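Side-chain contact in MarR family transcriptional regulator (Peptoclostridium difficile, PDB 5ERI), which probably binds DNA as a winged helix-turn-helix transcription factor of the MarR family, built as a dimer of two identical subunits: residues Leu79-Lys83 with Ala84-Lys88. Sequence-based numbering, arbitrary orientation.
Sequences LKVDK and ATTTK
Asp-82 caps the N-terminus of helix 83-95 by reaching forward to Thr-85, at the turn of the helix-turn-helix motif; in the MarR fold this second helix is the one expected to enter the DNA major groove. With CG of Asp-82 set between its backbone N and carbonyl carbon (chi1 68°), the carboxylate swings over the first turn, and OD1 takes two donors from the same residue. Thr-85 OG1 comes in on the syn side, close to the carboxylate plane, at 2.5 Å from Asp-82 OD1. The backbone N of Thr-85 approaches that OD1 from above the plane, at 3.1 Å. The two side chains cross at about a right angle, and the helix N-terminus would probably favour the negative charge here. Val-81 CG2 lies 3.5 Å from Thr-86 OG1, again nearly perpendicular; this buried hydroxyl is hydrogen-bonded to Ser-76 OG of helix 72-79, tying the two helices of the motif together. Val-81 also packs on Arg-38, and Thr-85 on Lys-55, both of the second subunit. Lys-83 O, at the start of the helix, accepts twice from Thr-87, one turn on: Thr-87 N donates to Lys-83 O at 2.8 Å in the usual helical bond, while Thr-87 OG1, held beside its own backbone N (chi1 -57°), reaches Lys-83 O at 2.8 Å from 48° above the carbonyl plane.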
ATOM      1  N   LEU A  79      -1.998   8.250   9.463  1.00 36.45           N
ATOM      2  CA  LEU A  79      -1.726   7.128   8.589  1.00 36.31           C
ATOM      3  C   LEU A  79      -2.653   7.014   7.419  1.00 38.21           C
ATOM      4  O   LEU A  79      -2.517   6.129   6.537  1.00 40.53           O
ATOM      5  CB  LEU A  79      -1.756   5.867   9.420  1.00 32.27           C
ATOM      6  CG  LEU A  79      -0.536   5.757  10.300  1.00 33.89           C
ATOM      7  CD1 LEU A  79      -0.656   4.520  11.149  1.00 39.54           C
ATOM      8  CD2 LEU A  79       0.796   5.659   9.524  1.00 42.63           C
ATOM      9  N   LYS A  80      -3.579   7.935   7.380  1.00 40.07           N
ATOM     10  CA  LYS A  80      -4.600   7.968   6.339  1.00 41.04           C
ATOM     11  C   LYS A  80      -5.431   6.667   6.143  1.00 43.63           C
ATOM     12  O   LYS A  80      -5.646   6.158   5.029  1.00 44.58           O
ATOM     13  CB  LYS A  80      -3.976   8.418   5.037  1.00 45.35           C
ATOM     14  CG  LYS A  80      -2.945   9.527   5.136  1.00 45.87           C
ATOM     15  CD  LYS A  80      -3.425  10.818   5.764  1.00 49.12           C
ATOM     16  CE  LYS A  80      -2.210  11.735   5.795  1.00 49.10           C
ATOM     17  NZ  LYS A  80      -2.190  12.716   6.888  1.00 55.46           N
ATOM     18  N   VAL A  81      -5.846   6.109   7.243  1.00 40.72           N
ATOM     19  CA  VAL A  81      -6.732   4.965   7.245  1.00 42.97           C
ATOM     20  C   VAL A  81      -7.948   5.286   8.135  1.00 44.61           C
ATOM     21  O   VAL A  81      -7.883   6.226   8.939  1.00 42.88           O
ATOM     22  CB  VAL A  81      -6.045   3.744   7.829  1.00 41.69           C
ATOM     23  CG1 VAL A  81      -4.892   3.308   6.960  1.00 46.43           C
ATOM     24  CG2 VAL A  81      -5.540   3.981   9.259  1.00 45.01           C
ATOM     25  N   ASP A  82      -9.016   4.501   8.023  1.00 49.25           N
ATOM     26  CA  ASP A  82     -10.188   4.647   8.899  1.00 54.59           C
ATOM     27  C   ASP A  82      -9.966   4.014  10.275  1.00 50.66           C
ATOM     28  O   ASP A  82      -9.066   3.172  10.468  1.00 43.79           O
ATOM     29  CB  ASP A  82     -11.446   4.074   8.262  1.00 60.87           C
ATOM     30  CG  ASP A  82     -11.394   2.566   8.136  1.00 69.16           C
ATOM     31  OD1 ASP A  82     -10.375   1.979   8.578  1.00 62.13           O
ATOM     32  OD2 ASP A  82     -12.361   1.969   7.574  1.00 78.05           O
ATOM     33  N   LYS A  83     -10.775   4.458  11.235  1.00 50.19           N
ATOM     34  CA  LYS A  83     -10.551   4.161  12.661  1.00 52.10           C
ATOM     35  C   LYS A  83     -10.652   2.651  12.948  1.00 47.03           C
ATOM     36  O   LYS A  83      -9.910   2.073  13.789  1.00 44.00           O
ATOM     37  CB  LYS A  83     -11.511   5.010  13.556  1.00 63.48           C
ATOM     38  CG  LYS A  83     -11.245   4.887  15.058  1.00 76.79           C
ATOM     39  CD  LYS A  83     -12.160   5.811  15.884  1.00 91.00           C
ATOM     40  CE  LYS A  83     -12.547   5.240  17.259  1.00 95.62           C
ATOM     41  NZ  LYS A  83     -13.695   4.271  17.180  1.00105.63           N
ATOM     42  N   ALA A  84     -11.528   2.001  12.206  1.00 42.96           N
ATOM     43  CA  ALA A  84     -11.683   0.541  12.326  1.00 48.82           C
ATOM     44  C   ALA A  84     -10.383  -0.228  12.036  1.00 46.12           C
ATOM     45  O   ALA A  84      -9.987  -1.175  12.738  1.00 45.66           O
ATOM     46  CB  ALA A  84     -12.787   0.064  11.385  1.00 44.18           C
ATOM     47  N   THR A  85      -9.670   0.217  11.017  1.00 45.25           N
ATOM     48  CA  THR A  85      -8.396  -0.404  10.717  1.00 43.12           C
ATOM     49  C   THR A  85      -7.463  -0.257  11.909  1.00 39.88           C
ATOM     50  O   THR A  85      -6.816  -1.223  12.305  1.00 42.65           O
ATOM     51  CB  THR A  85      -7.769   0.253   9.466  1.00 48.22           C
ATOM     52  OG1 THR A  85      -8.675   0.107   8.393  1.00 46.48           O
ATOM     53  CG2 THR A  85      -6.460  -0.416   9.080  1.00 49.19           C
ATOM     54  N   THR A  86      -7.397   0.965  12.457  1.00 39.77           N
ATOM     55  CA  THR A  86      -6.499   1.301  13.538  1.00 38.27           C
ATOM     56  C   THR A  86      -6.806   0.515  14.768  1.00 39.37           C
ATOM     57  O   THR A  86      -5.896  -0.072  15.377  1.00 41.40           O
ATOM     58  CB  THR A  86      -6.550   2.795  13.839  1.00 41.82           C
ATOM     59  OG1 THR A  86      -6.177   3.507  12.662  1.00 41.68           O
ATOM     60  CG2 THR A  86      -5.590   3.168  14.974  1.00 43.01           C
ATOM     61  N   THR A  87      -8.089   0.449  15.112  1.00 41.37           N
ATOM     62  CA  THR A  87      -8.576  -0.319  16.282  1.00 42.27           C
ATOM     63  C   THR A  87      -8.119  -1.788  16.247  1.00 42.31           C
ATOM     64  O   THR A  87      -7.527  -2.330  17.206  1.00 44.42           O
ATOM     65  CB  THR A  87     -10.151  -0.210  16.296  1.00 48.68           C
ATOM     66  OG1 THR A  87     -10.518   1.161  16.344  1.00 46.99           O
ATOM     67  CG2 THR A  87     -10.825  -0.945  17.489  1.00 51.95           C
ATOM     68  N   LYS A  88      -8.297  -2.421  15.095  1.00 49.60           N
ATOM     69  CA  LYS A  88      -7.895  -3.828  14.929  1.00 46.34           C
ATOM     70  C   LYS A  88      -6.416  -4.001  15.053  1.00 45.38           C
ATOM     71  O   LYS A  88      -5.930  -4.928  15.677  1.00 46.25           O
ATOM     72  CB  LYS A  88      -8.412  -4.408  13.577  1.00 61.56           C
ATOM     73  CG  LYS A  88      -9.954  -4.339  13.418  1.00 77.73           C
ATOM     74  CD  LYS A  88     -10.549  -5.074  12.202  1.00 88.20           C
ATOM     75  CE  LYS A  88     -10.575  -6.589  12.387  1.00 99.66           C
ATOM     76  NZ  LYS A  88     -11.642  -7.037  13.327  1.00104.62           N
TER